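Long-range contact in UDP-N-Acetylglucosamine 2-Epimerase (Thermus thermophilus, PDB 1V4V), which probably interconverts UDP-N-acetylglucosamine and UDP-N-acetylmannosamine as a 2-epimerase with a two-domain, GT-B-type fold: residues K345-M356 with G368-P376. Numbering follows the deposited sequence.
Sequences KNPYGDGKAGLM and GPRPEDWLP
Trp374, near the C-terminus, lays its indole against the loop that leads into helix 353-364, touching Gly349 and Asp350. CG stands anti to the backbone N (chi1 167°), which carries the ring across to that loop. Trp374 CB lies 4.1 Å from SE of selenomethionine Met356, whose chain bends at its last torsion and sets Met356 CE 3.1 Å from Glu372 O. Farther along, Trp374 CD1 lies beside the Asp350 carboxylate, 3.7 Å from Asp350 OD1, the two planes 75° apart. Trp374 NE1 donates to a water whose O lies 3.0 Å from NE1, in the plane of the ring; this water also accepts from Lys345 NZ and donates to Asn346 O. One ring face rests on Gly349, with Trp374 CZ2 3.5 Å from Gly349 N, and at the tip Trp374 CH2 comes 3.4 Å from Pro347 O near the ring plane. Replacing Trp374 by an alanine would probably uncover the Gly349 backbone and leave the water without one of its donors. Lys345, bent at its end, gives NZ a direct bond to Leu375 O, 2.8 Å long and nearly in line with the carbonyl (166°). The Trp374 backbone also bonds to Val173 of strand 171-173, tying the tail to the N-terminal sheet. Loop and tail are thus joined by an indole laid on loop backbone and pinned at its N-H through a water, with one lysine bridging to the tail.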
loop_
_atom_site.group_PDB
_atom_site.type_symbol
_atom_site.label_atom_id
_atom_site.label_comp_id
_atom_site.label_asym_id
_atom_site.label_seq_id
_atom_site.Cartn_x
_atom_site.Cartn_y
_atom_site.Cartn_z
ATOM N N LYS A 345 20.774 -10.641 -27.094
ATOM C CA LYS A 345 20.124 -10.893 -25.813
ATOM C C LYS A 345 18.920 -9.965 -25.682
ATOM O O LYS A 345 19.043 -8.757 -25.872
ATOM C CB LYS A 345 21.105 -10.630 -24.664
ATOM C CG LYS A 345 20.492 -10.777 -23.280
ATOM C CD LYS A 345 21.444 -10.311 -22.194
ATOM C CE LYS A 345 20.753 -10.293 -20.834
ATOM N NZ LYS A 345 20.231 -11.633 -20.459
ATOM N N ASN A 346 17.758 -10.529 -25.372
ATOM C CA ASN A 346 16.549 -9.725 -25.211
ATOM C C ASN A 346 16.707 -8.916 -23.923
ATOM O O ASN A 346 16.823 -9.490 -22.843
ATOM C CB ASN A 346 15.319 -10.628 -25.104
ATOM C CG ASN A 346 14.030 -9.841 -25.032
ATOM O OD1 ASN A 346 13.914 -8.893 -24.258
ATOM N ND2 ASN A 346 13.049 -10.232 -25.838
ATOM N N PRO A 347 16.703 -7.578 -24.022
ATOM C CA PRO A 347 16.856 -6.710 -22.849
ATOM C C PRO A 347 15.626 -6.632 -21.948
ATOM O O PRO A 347 15.655 -5.956 -20.922
ATOM C CB PRO A 347 17.185 -5.366 -23.475
ATOM C CG PRO A 347 16.288 -5.371 -24.677
ATOM C CD PRO A 347 16.496 -6.770 -25.240
ATOM N N TYR A 348 14.554 -7.325 -22.325
ATOM C CA TYR A 348 13.317 -7.301 -21.544
ATOM C C TYR A 348 13.098 -8.554 -20.703
ATOM O O TYR A 348 12.431 -8.505 -19.671
ATOM C CB TYR A 348 12.114 -7.117 -22.469
ATOM C CG TYR A 348 12.281 -5.999 -23.471
ATOM C CD1 TYR A 348 12.313 -4.666 -23.064
ATOM C CD2 TYR A 348 12.425 -6.278 -24.829
ATOM C CE1 TYR A 348 12.487 -3.631 -23.994
ATOM C CE2 TYR A 348 12.598 -5.257 -25.760
ATOM C CZ TYR A 348 12.629 -3.940 -25.336
ATOM O OH TYR A 348 12.811 -2.937 -26.262
ATOM N N GLY A 349 13.651 -9.676 -21.146
ATOM C CA GLY A 349 13.484 -10.921 -20.415
ATOM C C GLY A 349 13.917 -12.097 -21.266
ATOM O O GLY A 349 13.997 -11.969 -22.486
ATOM N N ASP A 350 14.190 -13.235 -20.634
ATOM C CA ASP A 350 14.640 -14.422 -21.356
ATOM C C ASP A 350 13.525 -15.393 -21.751
ATOM O O ASP A 350 13.796 -16.524 -22.151
ATOM C CB ASP A 350 15.716 -15.157 -20.538
ATOM C CG ASP A 350 15.199 -15.675 -19.199
ATOM O OD1 ASP A 350 16.031 -16.107 -18.370
ATOM O OD2 ASP A 350 13.970 -15.661 -18.975
ATOM N N GLY A 351 12.273 -14.952 -21.639
ATOM C CA GLY A 351 11.153 -15.801 -22.008
ATOM C C GLY A 351 10.729 -16.805 -20.953
ATOM O O GLY A 351 9.794 -17.585 -21.165
ATOM N N LYS A 352 11.406 -16.786 -19.811
ATOM C CA LYS A 352 11.086 -17.707 -18.729
ATOM C C LYS A 352 10.777 -17.001 -17.403
ATOM O O LYS A 352 10.968 -17.564 -16.328
ATOM C CB LYS A 352 12.238 -18.699 -18.559
ATOM C CG LYS A 352 12.478 -19.512 -19.829
ATOM C CD LYS A 352 13.704 -20.391 -19.740
ATOM C CE LYS A 352 13.851 -21.218 -21.010
ATOM N NZ LYS A 352 12.624 -22.029 -21.281
ATOM N N ALA A 353 10.287 -15.768 -17.489
ATOM C CA ALA A 353 9.943 -14.999 -16.298
ATOM C C ALA A 353 8.820 -15.693 -15.531
ATOM O O ALA A 353 8.795 -15.680 -14.297
ATOM C CB ALA A 353 9.515 -13.589 -16.693
ATOM N N GLY A 354 7.897 -16.297 -16.273
ATOM C CA GLY A 354 6.777 -16.988 -15.662
ATOM C C GLY A 354 7.240 -18.129 -14.785
ATOM O O GLY A 354 6.699 -18.354 -13.701
ATOM N N LEU A 355 8.246 -18.859 -15.253
ATOM C CA LEU A 355 8.778 -19.978 -14.488
ATOM C C LEU A 355 9.433 -19.476 -13.208
ATOM O O LEU A 355 9.327 -20.114 -12.162
ATOM C CB LEU A 355 9.798 -20.759 -15.324
ATOM C CG LEU A 355 10.418 -21.992 -14.661
ATOM C CD1 LEU A 355 9.321 -22.961 -14.239
ATOM C CD2 LEU A 355 11.378 -22.662 -15.635
HETATM N N MSE A 356 10.111 -18.334 -13.291
HETATM C CA MSE A 356 10.761 -17.766 -12.117
HETATM C C MSE A 356 9.736 -17.295 -11.091
HETATM O O MSE A 356 9.935 -17.471 -9.887
HETATM C CB MSE A 356 11.679 -16.609 -12.508
HETATM C CG MSE A 356 13.025 -17.059 -13.058
HETATM SE SE MSE A 356 14.210 -15.576 -13.360
HETATM C CE MSE A 356 14.030 -14.768 -11.603
ATOM N N GLY A 368 10.377 -25.750 -2.683
ATOM C CA GLY A 368 11.517 -25.641 -3.575
ATOM C C GLY A 368 12.452 -24.511 -3.193
ATOM O O GLY A 368 12.117 -23.693 -2.336
ATOM N N PRO A 369 13.639 -24.439 -3.814
ATOM C CA PRO A 369 14.635 -23.399 -3.539
ATOM C C PRO A 369 14.336 -22.080 -4.256
ATOM O O PRO A 369 13.549 -22.046 -5.202
ATOM C CB PRO A 369 15.927 -24.039 -4.030
ATOM C CG PRO A 369 15.460 -24.790 -5.234
ATOM C CD PRO A 369 14.179 -25.443 -4.751
ATOM N N ARG A 370 14.968 -21.002 -3.800
ATOM C CA ARG A 370 14.774 -19.687 -4.407
ATOM C C ARG A 370 15.464 -19.622 -5.760
ATOM O O ARG A 370 16.669 -19.852 -5.861
ATOM C CB ARG A 370 15.343 -18.583 -3.509
ATOM C CG ARG A 370 15.255 -17.183 -4.115
ATOM C CD ARG A 370 15.925 -16.146 -3.221
ATOM N NE ARG A 370 15.840 -14.787 -3.758
ATOM C CZ ARG A 370 16.385 -14.391 -4.906
ATOM N NH1 ARG A 370 16.254 -13.133 -5.307
ATOM N NH2 ARG A 370 17.063 -15.248 -5.660
ATOM N N PRO A 371 14.708 -19.303 -6.820
ATOM C CA PRO A 371 15.302 -19.218 -8.157
ATOM C C PRO A 371 16.285 -18.058 -8.215
ATOM O O PRO A 371 16.233 -17.155 -7.379
ATOM C CB PRO A 371 14.087 -18.999 -9.056
ATOM C CG PRO A 371 13.185 -18.179 -8.181
ATOM C CD PRO A 371 13.291 -18.901 -6.848
ATOM N N GLU A 372 17.186 -18.088 -9.189
ATOM C CA GLU A 372 18.162 -17.017 -9.344
ATOM C C GLU A 372 17.530 -15.892 -10.156
ATOM O O GLU A 372 16.705 -16.142 -11.032
ATOM C CB GLU A 372 19.416 -17.533 -10.056
ATOM C CG GLU A 372 20.110 -18.676 -9.332
ATOM C CD GLU A 372 21.420 -19.075 -9.986
ATOM O OE1 GLU A 372 21.411 -19.410 -11.192
ATOM O OE2 GLU A 372 22.461 -19.057 -9.293
ATOM N N ASP A 373 17.920 -14.657 -9.859
ATOM C CA ASP A 373 17.392 -13.489 -10.561
ATOM C C ASP A 373 17.820 -13.432 -12.023
ATOM O O ASP A 373 18.934 -13.826 -12.374
ATOM C CB ASP A 373 17.865 -12.197 -9.889
ATOM C CG ASP A 373 17.326 -12.027 -8.485
ATOM O OD1 ASP A 373 16.129 -12.300 -8.269
ATOM O OD2 ASP A 373 18.097 -11.597 -7.601
ATOM N N TRP A 374 16.926 -12.924 -12.863
ATOM C CA TRP A 374 17.213 -12.755 -14.281
ATOM C C TRP A 374 18.262 -11.653 -14.358
ATOM O O TRP A 374 18.199 -10.678 -13.608
ATOM C CB TRP A 374 15.948 -12.319 -15.029
ATOM C CG TRP A 374 16.192 -11.828 -16.435
ATOM C CD1 TRP A 374 16.507 -12.582 -17.532
ATOM C CD2 TRP A 374 16.135 -10.467 -16.887
ATOM N NE1 TRP A 374 16.646 -11.772 -18.641
ATOM C CE2 TRP A 374 16.425 -10.471 -18.271
ATOM C CE3 TRP A 374 15.866 -9.244 -16.256
ATOM C CZ2 TRP A 374 16.454 -9.298 -19.035
ATOM C CZ3 TRP A 374 15.894 -8.076 -17.017
ATOM C CH2 TRP A 374 16.188 -8.114 -18.395
ATOM N N LEU A 375 19.226 -11.805 -15.257
ATOM C CA LEU A 375 20.271 -10.804 -15.404
ATOM C C LEU A 375 20.157 -10.077 -16.734
ATOM O O LEU A 375 20.055 -10.706 -17.785
ATOM C CB LEU A 375 21.649 -11.462 -15.296
ATOM C CG LEU A 375 22.041 -11.993 -13.915
ATOM C CD1 LEU A 375 23.349 -12.760 -14.011
ATOM C CD2 LEU A 375 22.168 -10.828 -12.940
ATOM N N PRO A 376 20.155 -8.737 -16.703
ATOM C CA PRO A 376 20.057 -7.962 -17.940
ATOM C C PRO A 376 21.408 -7.931 -18.654
ATOM O O PRO A 376 22.367 -8.522 -18.114
ATOM C CB PRO A 376 19.626 -6.586 -17.446
ATOM C CG PRO A 376 20.329 -6.481 -16.135
ATOM C CD PRO A 376 20.108 -7.853 -15.523
ATOM O OXT PRO A 376 21.491 -7.321 -19.738
HETATM O O HOH W 1 17.302 -11.734 -21.521
#